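Local structure of hypothetical aldose 1-epimerase (3TY1) at residues 81-87 / 107-113; 213-219 / 311-315; 229-235 / 374-380; 256-262 / 299-305. The protein probably binds carbohydrate, as a putative aldose 1-epimerase of the galactose mutarotase clan whose substrate is not established. All blocks are in the same frame, centred on the assembly; numbering follows the deposited sequence. Where two conformers were deposited one is given.

Interaction 1: residues 81-87 / 107-113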
# COMPACT_ATOMS: atom_id res chain seq x y z
N MSE A 81 20.75 3.36 23.07
CA MSE A 81 19.40 2.94 23.32
C MSE A 81 18.94 2.40 21.97
O MSE A 81 18.89 3.12 20.96
CB MSE A 81 18.48 4.09 23.75
CG MSE A 81 18.93 4.87 24.99
SE MSE A 81 17.53 6.21 25.39
CE MSE A 81 18.61 7.12 26.65
N GLY A 82 18.61 1.12 21.93
CA GLY A 82 18.14 0.50 20.70
C GLY A 82 18.41 -0.97 20.74
O GLY A 82 18.96 -1.51 21.74
N TRP A 83 18.06 -1.61 19.63
CA TRP A 83 18.20 -3.06 19.49
C TRP A 83 18.34 -3.45 18.04
O TRP A 83 18.14 -2.62 17.16
CB TRP A 83 17.00 -3.77 20.12
CG TRP A 83 15.64 -3.48 19.45
CD1 TRP A 83 14.97 -2.31 19.42
CD2 TRP A 83 14.79 -4.45 18.80
NE1 TRP A 83 13.78 -2.46 18.74
CE2 TRP A 83 13.65 -3.77 18.35
CE3 TRP A 83 14.92 -5.83 18.53
CZ2 TRP A 83 12.60 -4.42 17.63
CZ3 TRP A 83 13.91 -6.48 17.83
CH2 TRP A 83 12.75 -5.77 17.39
N ASP A 84 18.71 -4.70 17.81
CA ASP A 84 18.96 -5.22 16.47
C ASP A 84 17.85 -6.18 16.10
O ASP A 84 17.80 -7.30 16.58
CB ASP A 84 20.31 -5.91 16.45
CG ASP A 84 21.41 -5.00 16.95
OD1 ASP A 84 21.52 -3.88 16.41
OD2 ASP A 84 22.11 -5.38 17.91
N SER A 85 16.93 -5.67 15.31
CA SER A 85 15.79 -6.43 14.81
C SER A 85 16.18 -7.16 13.53
O SER A 85 17.09 -6.71 12.82
CB SER A 85 14.68 -5.46 14.52
OG SER A 85 13.57 -6.02 13.87
N PRO A 86 15.48 -8.28 13.20
CA PRO A 86 15.65 -8.83 11.86
C PRO A 86 15.25 -7.88 10.73
O PRO A 86 15.66 -8.11 9.60
CB PRO A 86 14.74 -10.07 11.87
CG PRO A 86 13.70 -9.79 12.96
CD PRO A 86 14.53 -9.09 14.00
N VAL A 87 14.38 -6.92 10.99
CA VAL A 87 13.93 -5.92 10.01
C VAL A 87 15.02 -4.81 10.04
O VAL A 87 15.12 -4.01 10.99
CB VAL A 87 12.56 -5.32 10.38
CG1 VAL A 87 12.16 -4.22 9.37
CG2 VAL A 87 11.47 -6.41 10.48
N LEU A 107 4.58 -6.00 12.40
CA LEU A 107 5.81 -6.74 12.64
C LEU A 107 6.84 -6.65 11.49
O LEU A 107 8.03 -6.85 11.71
CB LEU A 107 5.50 -8.19 12.97
CG LEU A 107 4.75 -8.52 14.29
CD1 LEU A 107 4.47 -10.02 14.30
CD2 LEU A 107 5.54 -8.11 15.53
N GLU A 108 6.39 -6.35 10.28
CA GLU A 108 7.26 -6.23 9.11
C GLU A 108 8.09 -4.95 9.12
O GLU A 108 9.06 -4.84 8.34
CB GLU A 108 6.44 -6.36 7.81
CG GLU A 108 5.68 -7.71 7.74
CD GLU A 108 4.92 -7.97 6.45
OE1 GLU A 108 4.83 -7.09 5.56
OE2 GLU A 108 4.41 -9.11 6.31
N GLY A 109 7.72 -3.99 9.96
CA GLY A 109 8.44 -2.73 10.09
C GLY A 109 9.17 -2.47 11.40
O GLY A 109 9.89 -1.46 11.53
N PHE A 110 9.06 -3.39 12.34
CA PHE A 110 9.49 -3.11 13.72
C PHE A 110 10.95 -3.30 14.00
O PHE A 110 11.47 -4.44 14.02
CB PHE A 110 8.62 -3.91 14.73
CG PHE A 110 8.96 -3.64 16.20
CD1 PHE A 110 9.19 -2.36 16.66
CD2 PHE A 110 8.91 -4.66 17.13
CE1 PHE A 110 9.46 -2.10 18.02
CE2 PHE A 110 9.17 -4.41 18.46
CZ PHE A 110 9.44 -3.13 18.91
N ASN A 111 11.65 -2.16 14.15
CA ASN A 111 13.04 -2.16 14.56
C ASN A 111 13.48 -0.96 15.43
O ASN A 111 14.65 -0.82 15.75
CB ASN A 111 13.91 -2.27 13.33
CG ASN A 111 13.74 -1.08 12.39
OD1 ASN A 111 13.24 0.00 12.79
ND2 ASN A 111 14.24 -1.25 11.16
N GLU A 112 12.52 -0.19 15.90
CA GLU A 112 12.79 1.09 16.51
C GLU A 112 13.04 1.02 18.02
O GLU A 112 12.60 0.12 18.71
CB GLU A 112 11.62 2.04 16.23
CG GLU A 112 11.29 2.25 14.77
CD GLU A 112 10.14 1.38 14.22
OE1 GLU A 112 9.96 0.22 14.65
OE2 GLU A 112 9.41 1.87 13.34
N MSE A 113 13.76 2.03 18.49
CA MSE A 113 14.02 2.30 19.87
C MSE A 113 12.76 2.86 20.55
O MSE A 113 12.53 2.57 21.72
CB MSE A 113 15.21 3.26 19.99
CG MSE A 113 15.59 3.60 21.40
SE MSE A 113 14.78 5.25 22.09
CE MSE A 113 14.13 4.56 23.62
O HOH W 1 16.61 0.24 17.55
O HOH W 2 16.75 -2.47 15.10
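Atom CZ2 of Trp83 stands over the centre of the Phe110 ring, 3.5 Å from Phe110 CE2, in an edge-to-face pair whose planes are 57° apart. Glu112 OE1 lies at the Phe110 edge, in its plane, while Glu112 OE2 bonds to Asn70. One face of the indole carries CB of Ser85, and its pyrrole edge meets the backbone of Glu112, where Trp83 NE1 donates to Glu112 O (2.8 Å). That oxygen lies in the indole plane, but the donor sits above the carbonyl plane. The two loops joined here lead from strand 79-81 of the supersandwich fold and into strand 114-119. The second subunit closes over them, its Phe170 meeting both Trp83 and Phe110. Ser85 OG stands opposite its own backbone N (chi1 172°), from where it donates to Phe110 O (2.6 Å) in the carbonyl plane; the same OG accepts from Val87 N, forming an ST turn. Two waters lie between the loops, both near Asn111 O, one accepting from Trp83 N and the other from Ser85 N. Met113 CG packs on Met81 CB at 3.8 Å. Asn111 ND2 gives a fairly straight bond of 2.9 Å to Val87 O (N-H...O angle 160°).

Interaction 2: residues 213-219 / 311-315; sequences NFGTPIL and YVTGI
Strands 204-214 and 311-318 run antiparallel here, with Phe214 and Thr313 as a hydrogen-bonded pair (Phe214 N to Thr313 O 2.8 Å, Thr313 N to Phe214 O 2.9 Å) and Asn213 facing Gly314 as a non-hydrogen-bonded one. One step on, a water bridges the segments, accepting from Thr216 N and donating to Tyr311 O. A turn through the cis peptide before Pro217 follows, with Leu219 N bonded back to Gly215 O, and it returns Leu219 to the strand. CD2 of Leu219 sits over one face of the Tyr311 ring as a CH-pi contact, 3.8 Å from the centroid and 14° off the normal, while CG approaches CE2 of the same ring. The same methyl is pressed on the backbone, with Leu219 CD2 only 3.4 Å from Val312 CA. Thr216 CG2 touches the ring at its edge, and the phenol OH of Tyr311 bonds to Gln250 O. The pair belongs to the mixed sheet of the supersandwich. Phe214 and Thr313 project from one side of it, where the Phe214 ring reaches Ile315 CD1 through CE2 (4.0 Å) and packs on Ala286 and Ile288 of the large antiparallel sheet. From the other side Asn213 CB meets Val312 CG2 at 3.8 Å. CG2 of Val312 lies opposite its own backbone N, CG1 taking the place between N and carbonyl carbon (chi1 55°), and Trp83 and Trp301 pack against this valine. Asn213 OD1 accepts from His211 ND1, and its ND2 donates to Glu112 O.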
# COMPACT_ATOMS: atom_id res chain seq x y z
N ASN A 213 12.46 0.62 23.67
CA ASN A 213 13.11 -0.68 23.48
C ASN A 213 14.62 -0.62 23.62
O ASN A 213 15.27 0.18 22.94
CB ASN A 213 12.68 -1.23 22.10
CG ASN A 213 11.18 -1.06 21.87
OD1 ASN A 213 10.40 -1.48 22.70
ND2 ASN A 213 10.78 -0.40 20.79
N PHE A 214 15.17 -1.49 24.47
CA PHE A 214 16.60 -1.41 24.84
C PHE A 214 17.19 -2.81 24.71
O PHE A 214 16.64 -3.76 25.25
CB PHE A 214 16.77 -0.91 26.29
CG PHE A 214 16.06 0.39 26.56
CD1 PHE A 214 16.67 1.61 26.27
CD2 PHE A 214 14.76 0.39 27.04
CE1 PHE A 214 15.99 2.82 26.51
CE2 PHE A 214 14.08 1.57 27.24
CZ PHE A 214 14.71 2.82 26.99
N GLY A 215 18.29 -2.92 23.97
CA GLY A 215 18.99 -4.20 23.81
C GLY A 215 20.40 -4.02 24.33
O GLY A 215 20.65 -3.17 25.24
N THR A 216 21.33 -4.79 23.77
CA THR A 216 22.73 -4.66 24.16
C THR A 216 23.24 -3.24 23.79
O THR A 216 22.74 -2.65 22.84
CB THR A 216 23.63 -5.74 23.48
OG1 THR A 216 23.56 -5.59 22.06
CG2 THR A 216 23.17 -7.14 23.86
N PRO A 217 24.23 -2.70 24.51
CA PRO A 217 25.02 -3.24 25.63
C PRO A 217 24.41 -3.08 27.01
O PRO A 217 25.06 -3.44 27.99
CB PRO A 217 26.30 -2.41 25.58
CG PRO A 217 25.84 -1.07 25.04
CD PRO A 217 24.67 -1.33 24.15
N ILE A 218 23.22 -2.49 27.11
CA ILE A 218 22.56 -2.33 28.42
C ILE A 218 21.98 -3.66 28.87
O ILE A 218 22.24 -4.11 29.98
CB ILE A 218 21.47 -1.27 28.41
CG1 ILE A 218 22.07 0.10 28.01
CG2 ILE A 218 20.84 -1.17 29.78
CD1 ILE A 218 21.04 1.22 27.82
N LEU A 219 21.21 -4.29 28.00
CA LEU A 219 20.57 -5.57 28.29
C LEU A 219 21.62 -6.65 28.15
O LEU A 219 22.43 -6.63 27.23
CB LEU A 219 19.39 -5.85 27.35
CG LEU A 219 18.53 -7.05 27.68
CD1 LEU A 219 17.82 -6.88 29.01
CD2 LEU A 219 17.50 -7.25 26.53
N TYR A 311 16.72 -9.83 21.18
CA TYR A 311 17.16 -9.78 22.58
C TYR A 311 16.97 -8.32 22.99
O TYR A 311 17.78 -7.45 22.68
CB TYR A 311 18.60 -10.24 22.74
CG TYR A 311 19.05 -10.32 24.19
CD1 TYR A 311 18.45 -11.22 25.07
CD2 TYR A 311 20.02 -9.45 24.69
CE1 TYR A 311 18.85 -11.30 26.42
CE2 TYR A 311 20.45 -9.52 26.05
CZ TYR A 311 19.83 -10.44 26.91
OH TYR A 311 20.19 -10.51 28.24
N VAL A 312 15.83 -8.05 23.61
CA VAL A 312 15.41 -6.70 23.85
C VAL A 312 14.38 -6.64 24.98
O VAL A 312 13.68 -7.62 25.25
CB VAL A 312 14.80 -6.11 22.50
CG1 VAL A 312 13.68 -7.00 21.99
CG2 VAL A 312 14.36 -4.65 22.64
N THR A 313 14.32 -5.49 25.64
CA THR A 313 13.29 -5.24 26.62
C THR A 313 12.58 -3.95 26.30
O THR A 313 13.18 -2.96 25.84
CB THR A 313 13.84 -5.22 28.09
OG1 THR A 313 12.75 -5.11 29.03
CG2 THR A 313 14.79 -4.06 28.30
N GLY A 314 11.28 -3.95 26.53
CA GLY A 314 10.45 -2.75 26.37
C GLY A 314 10.09 -2.23 27.71
O GLY A 314 9.63 -3.01 28.58
N ILE A 315 10.28 -0.92 27.92
CA ILE A 315 9.76 -0.21 29.12
C ILE A 315 8.71 0.68 28.52
O ILE A 315 9.03 1.60 27.78
CB ILE A 315 10.82 0.63 29.81
CG1 ILE A 315 11.98 -0.26 30.29
CG2 ILE A 315 10.20 1.37 31.00
CD1 ILE A 315 13.13 0.53 30.97
O HOH W 3 20.22 -6.78 21.96

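Interaction 3: residues 229-235 / 374-380; sequences ISSISPF and VAENETP
Three backbone hydrogen bonds join Ser230-Ile232 to Ala375-Asn377 in a short parallel ladder. Ala375 N gives an almost straight bond to Ser230 O (3.1 Å, 171° at the hydrogen), Ala375 O then receives Ile232 N at 2.9 Å nearly head-on, and Ile232 O takes Asn377 N at the same length. Ala375 and Ile232 thus each use both backbone polar atoms. The ladder adds strand 375-376, close to the C-terminus, to strand 231-234, whose other side is bonded to strand 259-265 within the mixed sheet of the supersandwich. On that side Ser230 and Ser231 both face Gln264, a classic beta bulge at the corner where the chain changes sheets.

Weaker CA-H...O contacts fill in the pattern, among them Ser231 CA to Ala375 O and Ser233 CA to Asn377 O. Pro234 has no N-H to offer, and from here carbon takes over: Pro234 CD touches Asn377 O at 3.2 Å, Pro234 CG lies 3.4 Å from Glu378 O, and Pro380 CA approaches Pro234 O. Glu378 O is buried in this way without a polar partner in the model. Ile229 CD1 packs on Val374 CG1 at 3.7 Å. CG2 of Ile232, set between its backbone N and carbonyl carbon, lies alongside CG of Glu376 (4.0 Å) and near CG1 of Val374, while the Glu376 carboxylate bonds weakly to Trp246. Main-chain bonds, apolar contacts of Val374 and proline carbons on carbonyl oxygens thus hold the tail, with little contribution from charged groups.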
# COMPACT_ATOMS: atom_id res chain seq x y z
N ILE A 229 6.91 0.62 42.31
CA ILE A 229 5.64 0.03 41.91
C ILE A 229 4.79 -0.42 43.09
O ILE A 229 5.29 -0.84 44.14
CB ILE A 229 5.82 -1.14 40.87
CG1 ILE A 229 6.41 -2.42 41.49
CG2 ILE A 229 6.67 -0.70 39.66
CD1 ILE A 229 6.34 -3.60 40.55
N SER A 230 3.48 -0.28 42.89
CA SER A 230 2.52 -0.77 43.89
C SER A 230 2.15 -2.22 43.58
O SER A 230 2.04 -3.03 44.51
CB SER A 230 1.28 0.12 44.01
OG SER A 230 0.60 0.21 42.78
N SER A 231 1.99 -2.58 42.30
CA SER A 231 1.70 -3.98 41.96
C SER A 231 2.24 -4.39 40.62
O SER A 231 2.53 -3.55 39.77
CB SER A 231 0.19 -4.27 42.04
OG SER A 231 -0.50 -3.53 41.06
N ILE A 232 2.45 -5.69 40.46
CA ILE A 232 2.91 -6.26 39.19
C ILE A 232 2.29 -7.63 39.05
O ILE A 232 2.21 -8.41 40.04
CB ILE A 232 4.46 -6.32 39.09
CG1 ILE A 232 4.93 -6.97 37.78
CG2 ILE A 232 5.08 -7.07 40.27
CD1 ILE A 232 6.38 -6.65 37.50
N SER A 233 1.82 -7.91 37.83
CA SER A 233 1.19 -9.17 37.47
C SER A 233 1.57 -9.63 36.08
O SER A 233 1.89 -8.81 35.20
CB SER A 233 -0.33 -9.06 37.58
OG SER A 233 -0.82 -8.00 36.80
N PRO A 234 1.59 -10.95 35.87
CA PRO A 234 1.97 -11.41 34.55
C PRO A 234 0.87 -11.14 33.54
O PRO A 234 -0.31 -11.19 33.91
CB PRO A 234 2.17 -12.91 34.74
CG PRO A 234 1.29 -13.27 35.81
CD PRO A 234 1.23 -12.08 36.74
N PHE A 235 1.26 -10.86 32.29
CA PHE A 235 0.31 -10.59 31.19
C PHE A 235 -0.57 -11.80 30.85
O PHE A 235 -1.75 -11.64 30.52
CB PHE A 235 1.11 -10.13 29.95
CG PHE A 235 0.26 -9.63 28.83
CD1 PHE A 235 -0.09 -8.28 28.75
CD2 PHE A 235 -0.17 -10.50 27.82
CE1 PHE A 235 -0.86 -7.79 27.67
CE2 PHE A 235 -0.93 -10.04 26.76
CZ PHE A 235 -1.29 -8.69 26.68
N VAL A 374 5.73 -4.08 47.39
CA VAL A 374 5.40 -4.49 46.02
C VAL A 374 4.48 -5.72 46.14
O VAL A 374 4.86 -6.72 46.74
CB VAL A 374 6.68 -4.82 45.17
CG1 VAL A 374 6.32 -5.34 43.78
CG2 VAL A 374 7.57 -3.59 45.05
N ALA A 375 3.25 -5.61 45.63
CA ALA A 375 2.33 -6.76 45.53
C ALA A 375 2.65 -7.49 44.22
O ALA A 375 2.53 -6.89 43.15
CB ALA A 375 0.86 -6.30 45.54
N GLU A 376 3.09 -8.74 44.29
CA GLU A 376 3.30 -9.60 43.12
C GLU A 376 2.04 -10.47 43.03
O GLU A 376 1.90 -11.46 43.76
CB GLU A 376 4.58 -10.43 43.24
CG GLU A 376 5.86 -9.59 43.30
CD GLU A 376 7.17 -10.40 43.43
OE1 GLU A 376 7.14 -11.64 43.40
OE2 GLU A 376 8.24 -9.77 43.55
N ASN A 377 1.12 -10.08 42.14
CA ASN A 377 -0.16 -10.76 41.95
C ASN A 377 -0.06 -11.76 40.84
O ASN A 377 0.28 -11.37 39.74
CB ASN A 377 -1.23 -9.72 41.62
CG ASN A 377 -1.37 -8.69 42.69
OD1 ASN A 377 -1.09 -8.99 43.84
ND2 ASN A 377 -1.75 -7.48 42.34
N GLU A 378 -0.36 -13.03 41.12
CA GLU A 378 -0.17 -14.11 40.14
C GLU A 378 -1.20 -14.20 39.03
O GLU A 378 -0.89 -14.74 37.95
CB GLU A 378 -0.10 -15.47 40.84
CG GLU A 378 1.22 -15.68 41.57
CD GLU A 378 1.13 -16.73 42.64
OE1 GLU A 378 0.62 -17.84 42.35
OE2 GLU A 378 1.55 -16.44 43.78
N THR A 379 -2.40 -13.68 39.26
CA THR A 379 -3.48 -13.78 38.29
C THR A 379 -3.39 -12.64 37.27
O THR A 379 -3.37 -11.48 37.67
CB THR A 379 -4.85 -13.72 38.96
OG1 THR A 379 -4.88 -14.69 39.99
CG2 THR A 379 -5.97 -14.01 37.97
N PRO A 380 -3.34 -12.98 35.96
CA PRO A 380 -3.42 -11.94 34.93
C PRO A 380 -4.70 -11.13 35.08
O PRO A 380 -5.73 -11.70 35.45
CB PRO A 380 -3.45 -12.75 33.62
CG PRO A 380 -2.85 -14.04 33.96
CD PRO A 380 -3.23 -14.33 35.37

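Interaction 4: residues 256-262 / 299-305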
# COMPACT_ATOMS: atom_id res chain seq x y z
N PHE A 256 12.54 -18.81 24.41
CA PHE A 256 11.98 -18.03 25.49
C PHE A 256 10.75 -17.27 25.01
O PHE A 256 9.76 -17.15 25.73
CB PHE A 256 13.03 -17.04 25.97
CG PHE A 256 12.60 -16.23 27.15
CD1 PHE A 256 12.75 -16.74 28.43
CD2 PHE A 256 12.04 -14.98 26.98
CE1 PHE A 256 12.34 -16.01 29.54
CE2 PHE A 256 11.63 -14.24 28.08
CZ PHE A 256 11.80 -14.75 29.36
N ASP A 257 10.86 -16.74 23.78
CA ASP A 257 9.87 -15.84 23.20
C ASP A 257 9.81 -14.53 23.99
O ASP A 257 10.63 -13.66 23.78
CB ASP A 257 8.47 -16.48 23.04
CG ASP A 257 7.50 -15.55 22.25
OD1 ASP A 257 7.92 -14.93 21.24
OD2 ASP A 257 6.33 -15.44 22.60
N GLU A 258 8.85 -14.41 24.90
CA GLU A 258 8.73 -13.21 25.73
C GLU A 258 7.93 -13.47 26.99
O GLU A 258 7.11 -14.41 27.06
CB GLU A 258 8.04 -12.08 24.94
CG GLU A 258 6.59 -12.37 24.56
CD GLU A 258 5.95 -11.29 23.74
OE1 GLU A 258 6.60 -10.78 22.79
OE2 GLU A 258 4.77 -10.97 24.00
N MSE A 259 8.17 -12.62 27.99
CA MSE A 259 7.29 -12.57 29.17
C MSE A 259 6.98 -11.09 29.39
O MSE A 259 7.88 -10.24 29.35
CB MSE A 259 7.92 -13.24 30.40
CG MSE A 259 8.02 -14.71 30.26
SE MSE A 259 8.71 -15.54 31.85
CE MSE A 259 8.63 -17.38 31.20
N VAL A 260 5.69 -10.80 29.51
CA VAL A 260 5.24 -9.43 29.69
C VAL A 260 4.60 -9.32 31.05
O VAL A 260 3.97 -10.28 31.49
CB VAL A 260 4.26 -9.04 28.58
CG1 VAL A 260 3.69 -7.66 28.85
CG2 VAL A 260 5.00 -9.08 27.23
N PHE A 261 4.79 -8.16 31.71
CA PHE A 261 4.23 -7.88 33.03
C PHE A 261 3.54 -6.54 33.02
O PHE A 261 4.03 -5.54 32.40
CB PHE A 261 5.32 -7.94 34.11
CG PHE A 261 6.01 -9.28 34.17
CD1 PHE A 261 5.45 -10.33 34.91
CD2 PHE A 261 7.16 -9.53 33.44
CE1 PHE A 261 6.05 -11.59 34.93
CE2 PHE A 261 7.77 -10.78 33.46
CZ PHE A 261 7.22 -11.80 34.23
N ASN A 262 2.39 -6.52 33.67
CA ASN A 262 1.59 -5.33 33.80
C ASN A 262 1.83 -4.70 35.15
O ASN A 262 1.59 -5.35 36.16
CB ASN A 262 0.13 -5.68 33.64
CG ASN A 262 -0.20 -6.19 32.26
OD1 ASN A 262 0.31 -5.67 31.25
ND2 ASN A 262 -1.09 -7.18 32.20
N THR A 299 4.04 -1.17 31.14
CA THR A 299 4.24 -2.54 30.67
C THR A 299 5.72 -2.81 30.56
O THR A 299 6.49 -1.96 30.07
CB THR A 299 3.57 -2.75 29.27
OG1 THR A 299 2.17 -2.53 29.39
CG2 THR A 299 3.85 -4.16 28.70
N LEU A 300 6.12 -3.99 31.04
CA LEU A 300 7.49 -4.46 30.97
C LEU A 300 7.47 -5.64 30.00
O LEU A 300 6.81 -6.64 30.26
CB LEU A 300 7.94 -4.92 32.36
CG LEU A 300 9.33 -5.56 32.49
CD1 LEU A 300 10.47 -4.62 32.01
CD2 LEU A 300 9.59 -6.05 33.92
N TRP A 301 8.19 -5.51 28.88
CA TRP A 301 8.26 -6.53 27.85
C TRP A 301 9.66 -7.12 27.97
O TRP A 301 10.62 -6.40 27.75
CB TRP A 301 8.00 -5.88 26.46
CG TRP A 301 8.23 -6.74 25.28
CD1 TRP A 301 7.78 -8.02 25.10
CD2 TRP A 301 8.94 -6.38 24.09
NE1 TRP A 301 8.19 -8.48 23.87
CE2 TRP A 301 8.87 -7.49 23.22
CE3 TRP A 301 9.60 -5.22 23.65
CZ2 TRP A 301 9.50 -7.50 21.95
CZ3 TRP A 301 10.18 -5.21 22.38
CH2 TRP A 301 10.12 -6.36 21.55
N LYS A 302 9.77 -8.38 28.38
CA LYS A 302 11.06 -9.05 28.54
C LYS A 302 11.18 -10.03 27.39
O LYS A 302 10.67 -11.14 27.45
CB LYS A 302 11.17 -9.78 29.87
CG LYS A 302 10.88 -8.87 31.07
CD LYS A 302 11.07 -9.61 32.41
CE LYS A 302 12.51 -9.63 32.88
NZ LYS A 302 12.61 -10.01 34.34
N ASN A 303 11.87 -9.61 26.34
CA ASN A 303 12.00 -10.42 25.12
C ASN A 303 13.44 -10.91 25.05
O ASN A 303 14.19 -10.53 24.15
CB ASN A 303 11.57 -9.58 23.90
CG ASN A 303 11.23 -10.44 22.68
OD1 ASN A 303 10.07 -10.68 22.41
ND2 ASN A 303 12.24 -10.92 21.96
N THR A 304 13.80 -11.77 26.01
CA THR A 304 15.18 -12.24 26.15
C THR A 304 15.40 -13.55 25.38
O THR A 304 15.91 -14.53 25.91
CB THR A 304 15.59 -12.33 27.62
OG1 THR A 304 14.60 -13.10 28.32
CG2 THR A 304 15.67 -10.91 28.19
N ASP A 305 15.07 -13.51 24.08
CA ASP A 305 15.25 -14.65 23.19
C ASP A 305 16.68 -14.54 22.59
O ASP A 305 17.56 -13.85 23.15
CB ASP A 305 14.11 -14.69 22.13
CG ASP A 305 13.85 -16.11 21.58
OD1 ASP A 305 14.61 -16.55 20.72
OD2 ASP A 305 12.90 -16.81 22.01
O HOH W 4 11.01 -13.25 20.68
O HOH W 5 0.82 -4.88 28.64
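Strands 259-265 and 297-304, neighbours in the mixed sheet of the supersandwich, form a regular antiparallel ladder here, the axes of segments 259-262 and 299-304 approaching to 4.8 Å. Met259 with Lys302 and Phe261 with Leu300 are the hydrogen-bonded pairs. On the face of Val260 and Trp301, Val260 CG2 rests at the indole edge, 3.7 Å from Trp301 CD1, and Val260 CG1 packs on Thr299 CG2. The side chains of Asn262 and Thr299 lie side by side, a water bridging OD1 to OG1. Across the sheet, the aliphatic part of Lys302 passes the edge of Phe261 (CD to CE2 3.7 Å) before its NZ reaches the carbonyls of Trp246 and Thr248.

The ladder gives way to polar groups at the Phe256 end. Thr304 OG1 lies over one face of the Phe256 ring, while Lys302 O comes to its edge. Asp257 N donates to Asp305 OD2 (2.7 Å) through the anti lone pair, and Asp305 OD1 bonds to Tyr202 OH of the second subunit. Trp301 NE1 bonds to Glu258 OE1 at 3.0 Å, meeting it from above the carboxylate plane, which is turned 72° from the indole.

Glu258 OE1 and Asn303 OD1 are both acceptors, 3.5 Å apart, yet both, together with Asp257 OD1, are bonded to Lys171 of the second subunit. Its ammonium group probably offsets their repulsion and links this strand end to the neighbouring chain.

Overall arrangement
Along the chain, interaction 1 closes before the others open; interaction 4 lies nested inside the loops closed by both 2 and 3, whose segments alternate. Interactions 2, 3 and 4 share the mixed sheet: strand 311-318 pairs with 297-304, and 259-265 with 231-234, so 4 stands between 2 and 3, with centres about 11 Å and 14 Å away. Interaction 1 borders 2, about 11 Å between centres, through backbone bonds, and reaches 4 where Phe110 packs on Trp301. Both side chains lie about 4 Å from bound sulfate, probably from crystallisation liquor, that may mark a pocket. Interactions 1 and 4 both meet the second subunit; 3 lies farther out, its centre about 28 Å from that of 1.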